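Local coordinates for protein natural cytotoxicity triggering receptor 2 (PDB 1HKF) that serves as an activating receptor on natural killer cells that may help them lyse tumour cells, this chain being its extracellular immunoglobulin domain, at residues 40-45 with 101-106; 89-94 with 117-122. All blocks are in the same frame, centred on the assembly; numbering follows the deposited sequence.

Contact 1: 40-45 with 101-106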
loop_
_atom_site.group_PDB
_atom_site.type_symbol
_atom_site.label_atom_id
_atom_site.label_comp_id
_atom_site.label_asym_id
_atom_site.label_seq_id
_atom_site.Cartn_x
_atom_site.Cartn_y
_atom_site.Cartn_z
ATOM N N LEU A 40 -1.981 -20.629 20.323
ATOM C CA LEU A 40 -0.674 -20.866 19.704
ATOM C C LEU A 40 -0.285 -19.757 18.668
ATOM O O LEU A 40 -1.134 -19.323 17.856
ATOM C CB LEU A 40 -0.678 -22.254 19.061
ATOM C CG LEU A 40 -0.285 -23.382 20.019
ATOM C CD1 LEU A 40 -0.127 -24.701 19.290
ATOM C CD2 LEU A 40 1.030 -23.021 20.647
ATOM N N TYR A 41 0.973 -19.308 18.690
ATOM C CA TYR A 41 1.378 -18.250 17.769
ATOM C C TYR A 41 2.275 -18.680 16.637
ATOM O O TYR A 41 3.361 -19.198 16.845
ATOM C CB TYR A 41 2.070 -17.065 18.469
ATOM C CG TYR A 41 2.364 -15.893 17.494
ATOM C CD1 TYR A 41 3.653 -15.652 17.012
ATOM C CD2 TYR A 41 1.337 -15.066 17.042
ATOM C CE1 TYR A 41 3.908 -14.617 16.107
ATOM C CE2 TYR A 41 1.573 -14.028 16.134
ATOM C CZ TYR A 41 2.864 -13.819 15.681
ATOM O OH TYR A 41 3.097 -12.810 14.823
ATOM N N GLU A 42 1.821 -18.398 15.424
ATOM C CA GLU A 42 2.571 -18.716 14.220
ATOM C C GLU A 42 3.393 -17.519 13.721
ATOM O O GLU A 42 2.835 -16.435 13.425
ATOM C CB GLU A 42 1.605 -19.156 13.126
ATOM C CG GLU A 42 0.808 -20.480 13.418
ATOM C CD GLU A 42 -0.061 -20.900 12.211
ATOM O OE1 GLU A 42 -1.146 -20.280 11.957
ATOM O OE2 GLU A 42 0.357 -21.831 11.491
ATOM N N LYS A 43 4.703 -17.681 13.623
ATOM C CA LYS A 43 5.493 -16.591 13.087
ATOM C C LYS A 43 5.052 -16.270 11.635
ATOM O O LYS A 43 4.652 -17.166 10.877
ATOM C CB LYS A 43 6.959 -16.949 13.134
ATOM C CG LYS A 43 7.363 -17.084 14.566
ATOM C CD LYS A 43 8.823 -17.370 14.706
ATOM C CE LYS A 43 9.157 -17.358 16.202
ATOM N NZ LYS A 43 10.657 -17.357 16.317
ATOM N N LYS A 44 5.115 -14.995 11.259
ATOM C CA LYS A 44 4.691 -14.573 9.908
ATOM C C LYS A 44 5.942 -14.085 9.224
ATOM O O LYS A 44 6.792 -13.442 9.871
ATOM C CB LYS A 44 3.659 -13.457 10.052
ATOM C CG LYS A 44 2.476 -13.786 11.033
ATOM C CD LYS A 44 1.695 -15.011 10.544
ATOM C CE LYS A 44 0.371 -15.195 11.274
ATOM N NZ LYS A 44 0.592 -15.167 12.779
ATOM N N GLY A 45 6.110 -14.384 7.936
ATOM C CA GLY A 45 7.333 -13.942 7.263
ATOM C C GLY A 45 7.025 -13.486 5.854
ATOM O O GLY A 45 5.986 -13.839 5.286
ATOM N N CYS A 101 4.304 -14.467 1.222
ATOM C CA CYS A 101 4.085 -14.154 2.607
ATOM C C CYS A 101 3.878 -15.624 3.151
ATOM O O CYS A 101 3.170 -16.429 2.541
ATOM C CB CYS A 101 2.863 -13.263 2.802
ATOM S SG CYS A 101 1.351 -14.089 2.352
ATOM N N ARG A 102 4.609 -15.986 4.209
ATOM C CA ARG A 102 4.519 -17.322 4.788
ATOM C C ARG A 102 4.138 -17.304 6.267
ATOM O O ARG A 102 4.404 -16.343 6.975
ATOM C CB ARG A 102 5.829 -18.054 4.592
ATOM C CG ARG A 102 6.029 -18.507 3.184
ATOM C CD ARG A 102 7.407 -19.091 2.967
ATOM N NE ARG A 102 7.464 -19.696 1.647
ATOM C CZ ARG A 102 8.573 -20.163 1.089
ATOM N NH1 ARG A 102 9.730 -20.091 1.738
ATOM N NH2 ARG A 102 8.517 -20.709 -0.122
ATOM N N ILE A 103 3.482 -18.363 6.712
ATOM C CA ILE A 103 3.005 -18.520 8.091
ATOM C C ILE A 103 3.570 -19.884 8.533
ATOM O O ILE A 103 3.316 -20.900 7.880
ATOM C CB ILE A 103 1.477 -18.542 8.105
ATOM C CG1 ILE A 103 0.955 -17.310 7.385
ATOM C CG2 ILE A 103 0.974 -18.624 9.499
ATOM C CD1 ILE A 103 -0.549 -17.179 7.372
ATOM N N TYR A 104 4.353 -19.854 9.611
ATOM C CA TYR A 104 5.115 -20.989 10.171
ATOM C C TYR A 104 4.530 -21.567 11.469
ATOM O O TYR A 104 4.168 -20.827 12.396
ATOM C CB TYR A 104 6.550 -20.546 10.447
ATOM C CG TYR A 104 7.230 -19.938 9.254
ATOM C CD1 TYR A 104 7.867 -20.751 8.315
ATOM C CD2 TYR A 104 7.222 -18.544 9.043
ATOM C CE1 TYR A 104 8.476 -20.201 7.190
ATOM C CE2 TYR A 104 7.823 -17.974 7.915
ATOM C CZ TYR A 104 8.446 -18.811 6.991
ATOM O OH TYR A 104 9.019 -18.272 5.866
ATOM N N ARG A 105 4.453 -22.890 11.538
ATOM C CA ARG A 105 3.911 -23.605 12.709
ATOM C C ARG A 105 4.927 -23.644 13.880
ATOM O O ARG A 105 6.143 -23.727 13.654
ATOM C CB ARG A 105 3.431 -25.033 12.293
ATOM C CG ARG A 105 2.278 -25.082 11.272
ATOM C CD ARG A 105 1.585 -26.445 11.258
ATOM N NE ARG A 105 0.675 -26.634 10.118
ATOM C CZ ARG A 105 1.066 -26.992 8.895
ATOM N NH1 ARG A 105 2.353 -27.216 8.647
ATOM N NH2 ARG A 105 0.178 -27.127 7.928
ATOM N N PRO A 106 4.402 -23.585 15.108
ATOM C CA PRO A 106 5.317 -23.589 16.274
ATOM C C PRO A 106 6.166 -24.803 16.337
ATOM O O PRO A 106 7.398 -24.806 16.322
ATOM C CB PRO A 106 4.363 -23.443 17.461
ATOM C CG PRO A 106 3.191 -22.702 16.910
ATOM C CD PRO A 106 2.965 -23.250 15.528
HETATM O O HOH W 1 6.076 -20.359 14.327
#
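Three backbone hydrogen bonds fix the antiparallel pairing of 40-45 with 101-106. Gly45 uses both its polar atoms: its N gives to Arg102 O at 2.8 Å within the carbonyl plane, and its O accepts from Arg102 N at 2.8 Å, here with the donor 32° above that plane. Farther out, Tyr104 N gives to Lys43 O at 3.0 Å in a nearly straight bond (N-H...O 175°). The other two polar atoms of this pair share a water, which accepts from Lys43 N and donates to Tyr104 O at 2.8 Å.

Lys44 and Ile103 face one another as a non-hydrogen-bonded pair and run side by side, Lys44 CD 3.8 Å from Ile103 CG2. Bends at chi2 (-61°) and chi4 turn the buried Lys44 ammonium back, so that NZ gives to Glu42 O at 2.7 Å; Asp77 balances its charge by a salt bridge, and Tyr34 adds a cation-pi contact. Glu42 crosses Ile103 obliquely, OE1 3.6 Å from CG2, while Glu42 OE2 is hydrogen-bonded to Ser112 OG. Arg105 probably adds little charge-charge attraction, Arg105 NE staying 5.0 Å from Glu42 OE2; its NH1 is hydrogen-bonded to Ser110 OG. The Tyr104 ring turns an edge to Lys43 O and Gly45 N.

This is the C-to-F strand pairing of a V-set immunoglobulin domain, at the end where these strands meet the loops equivalent to CDR1 and CDR3.

Contact 2: 89-94 with 117-122; sequences TDLREE and FYLVVS
The guanidinium of Arg92 and the carboxylate of Asp90 meet at an angle rather than coplanar: NH1 lies 2.8 Å from Asp90 OD2, which sits near the guanidinium plane, whereas NH1 stands above the carboxylate plane by 29°. This local, bent salt bridge links residues two apart within 89-94. The aromatic rings of 117-122 are directed elsewhere, Tyr118 meeting His98 and Phe117 reaching Cys32 and Cys101.

The segments meet by van der Waals packing, mostly of aliphatic side chains, with Arg92 O against Val121. Val121 points at the turn with CG1 anti to its backbone N (chi1 180°), and both methyls touch both neighbours: Val121 CG1 lies 3.6 Å from Arg92 O, and Leu91 CB sits 3.9 Å from Val121 CG1 and 4.0 Å from Val121 CG2. Leu91, its CG anti to the carbonyl carbon (chi1 -63°), sends CD2 obliquely across to Leu119 CD2 at 4.1 Å. Leu28 touches both leucines from strand 28-33, so their meeting belongs to the interior between the sheets. Residues following in the same loop meet polar groups: Arg92 N gives to Asp95 OD2, and Val121 N is bonded to Ser96 OG.

Such seating of the E-F turn, just ahead of the Asp-x-Gly-x-Tyr-x-Cys sequence that begins at Asp95, against the end of strand G is characteristic of the V-set immunoglobulin fold.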
loop_
_atom_site.group_PDB
_atom_site.type_symbol
_atom_site.label_atom_id
_atom_site.label_comp_id
_atom_site.label_asym_id
_atom_site.label_seq_id
_atom_site.Cartn_x
_atom_site.Cartn_y
_atom_site.Cartn_z
ATOM N N THR A 89 8.684 -0.022 1.918
ATOM C CA THR A 89 8.694 1.400 1.581
ATOM C C THR A 89 9.799 1.695 0.607
ATOM O O THR A 89 10.742 0.853 0.383
ATOM C CB THR A 89 8.888 2.333 2.823
ATOM O OG1 THR A 89 10.148 2.081 3.394
ATOM C CG2 THR A 89 7.865 2.088 3.882
ATOM N N ASP A 90 9.633 2.842 -0.056
ATOM C CA ASP A 90 10.643 3.283 -0.993
ATOM C C ASP A 90 10.969 2.257 -2.073
ATOM O O ASP A 90 12.140 1.907 -2.279
ATOM C CB ASP A 90 11.933 3.602 -0.229
ATOM C CG ASP A 90 12.913 4.381 -1.089
ATOM O OD1 ASP A 90 12.423 5.294 -1.841
ATOM O OD2 ASP A 90 14.143 4.069 -1.040
ATOM N N LEU A 91 9.953 1.757 -2.765
ATOM C CA LEU A 91 10.210 0.745 -3.796
ATOM C C LEU A 91 11.212 1.238 -4.847
ATOM O O LEU A 91 11.194 2.411 -5.226
ATOM C CB LEU A 91 8.907 0.328 -4.504
ATOM C CG LEU A 91 7.885 -0.332 -3.552
ATOM C CD1 LEU A 91 6.470 -0.455 -4.169
ATOM C CD2 LEU A 91 8.472 -1.685 -3.123
ATOM N N ARG A 92 12.076 0.309 -5.266
ATOM C CA ARG A 92 13.061 0.475 -6.318
ATOM C C ARG A 92 12.799 -0.623 -7.358
ATOM O O ARG A 92 12.260 -1.717 -7.042
ATOM C CB ARG A 92 14.495 0.299 -5.804
ATOM C CG ARG A 92 14.955 1.476 -5.035
ATOM C CD ARG A 92 14.540 1.309 -3.593
ATOM N NE ARG A 92 15.472 0.414 -2.935
ATOM C CZ ARG A 92 16.173 0.762 -1.872
ATOM N NH1 ARG A 92 16.020 1.982 -1.359
ATOM N NH2 ARG A 92 17.040 -0.098 -1.357
ATOM N N GLU A 93 13.232 -0.354 -8.578
ATOM C CA GLU A 93 13.082 -1.274 -9.696
ATOM C C GLU A 93 13.553 -2.694 -9.339
ATOM O O GLU A 93 12.904 -3.675 -9.729
ATOM C CB GLU A 93 13.877 -0.728 -10.886
ATOM C CG GLU A 93 13.787 -1.537 -12.194
ATOM C CD GLU A 93 14.836 -1.084 -13.244
ATOM O OE1 GLU A 93 15.858 -1.815 -13.469
ATOM O OE2 GLU A 93 14.628 0.005 -13.817
ATOM N N GLU A 94 14.654 -2.773 -8.585
ATOM C CA GLU A 94 15.281 -4.002 -8.160
ATOM C C GLU A 94 14.463 -4.813 -7.184
ATOM O O GLU A 94 14.829 -5.952 -6.884
ATOM C CB GLU A 94 16.621 -3.738 -7.495
ATOM C CG GLU A 94 17.713 -3.284 -8.426
ATOM C CD GLU A 94 17.583 -1.817 -8.805
ATOM O OE1 GLU A 94 16.739 -1.110 -8.185
ATOM O OE2 GLU A 94 18.347 -1.383 -9.721
ATOM N N PHE A 117 3.446 -13.949 -4.779
ATOM C CA PHE A 117 3.116 -12.672 -5.433
ATOM C C PHE A 117 4.208 -12.354 -6.409
ATOM O O PHE A 117 5.342 -12.806 -6.222
ATOM C CB PHE A 117 3.062 -11.508 -4.424
ATOM C CG PHE A 117 1.957 -11.623 -3.414
ATOM C CD1 PHE A 117 2.171 -12.275 -2.190
ATOM C CD2 PHE A 117 0.713 -11.104 -3.679
ATOM C CE1 PHE A 117 1.116 -12.391 -1.262
ATOM C CE2 PHE A 117 -0.322 -11.228 -2.755
ATOM C CZ PHE A 117 -0.111 -11.875 -1.546
ATOM N N TYR A 118 3.852 -11.610 -7.456
ATOM C CA TYR A 118 4.857 -11.116 -8.410
ATOM C C TYR A 118 4.778 -9.558 -8.307
ATOM O O TYR A 118 3.709 -8.940 -8.600
ATOM C CB TYR A 118 4.574 -11.531 -9.856
ATOM C CG TYR A 118 5.779 -11.223 -10.735
ATOM C CD1 TYR A 118 6.986 -11.855 -10.517
ATOM C CD2 TYR A 118 5.734 -10.286 -11.732
ATOM C CE1 TYR A 118 8.116 -11.552 -11.267
ATOM C CE2 TYR A 118 6.879 -9.981 -12.509
ATOM C CZ TYR A 118 8.045 -10.613 -12.264
ATOM O OH TYR A 118 9.181 -10.342 -12.986
ATOM N N LEU A 119 5.858 -8.959 -7.805
ATOM C CA LEU A 119 5.931 -7.487 -7.660
ATOM C C LEU A 119 6.615 -6.915 -8.862
ATOM O O LEU A 119 7.736 -7.317 -9.210
ATOM C CB LEU A 119 6.777 -7.036 -6.461
ATOM C CG LEU A 119 6.925 -5.497 -6.219
ATOM C CD1 LEU A 119 5.578 -4.862 -5.928
ATOM C CD2 LEU A 119 7.807 -5.241 -5.023
ATOM N N VAL A 120 5.924 -5.977 -9.489
ATOM C CA VAL A 120 6.469 -5.280 -10.627
ATOM C C VAL A 120 6.626 -3.814 -10.249
ATOM O O VAL A 120 5.658 -3.125 -9.925
ATOM C CB VAL A 120 5.563 -5.408 -11.821
ATOM C CG1 VAL A 120 6.204 -4.655 -13.011
ATOM C CG2 VAL A 120 5.446 -6.910 -12.185
ATOM N N VAL A 121 7.873 -3.362 -10.166
ATOM C CA VAL A 121 8.071 -1.953 -9.849
ATOM C C VAL A 121 8.669 -1.253 -11.062
ATOM O O VAL A 121 9.708 -1.675 -11.552
ATOM C CB VAL A 121 9.034 -1.751 -8.646
ATOM C CG1 VAL A 121 9.210 -0.207 -8.361
ATOM C CG2 VAL A 121 8.480 -2.464 -7.392
ATOM N N SER A 122 8.006 -0.242 -11.603
ATOM C CA SER A 122 8.657 0.487 -12.702
ATOM C C SER A 122 8.804 2.011 -12.379
ATOM O O SER A 122 8.724 2.443 -11.586
ATOM C CB SER A 122 7.906 0.293 -14.017
ATOM O OG SER A 122 6.692 0.979 -13.949
ATOM O OXT SER A 122 9.131 2.694 -13.375
#

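How the contacts relate
The centres of contacts 1 and 2 lie 24 Å apart, on opposite sides of the chain's centre, so they mark the two ends of one beta sandwich. Along the sequence their segments alternate. Strands 97-104 and 111-121 are neighbours in the same sheet and tie the two together: the first residues of 101-106 and 117-122 lie near each other on these antiparallel strands, the segments run apart from there, and Cys101 SG packs against Phe117 CE1 at 4.0 Å. Cys101 is bonded to Cys32 in the opposing sheet, and Phe117 touches Cys32 too, which places this junction at the intersheet disulfide. Contact 1 is made by backbone bonds within a sheet; contact 2 closes the other end through aliphatic side chains.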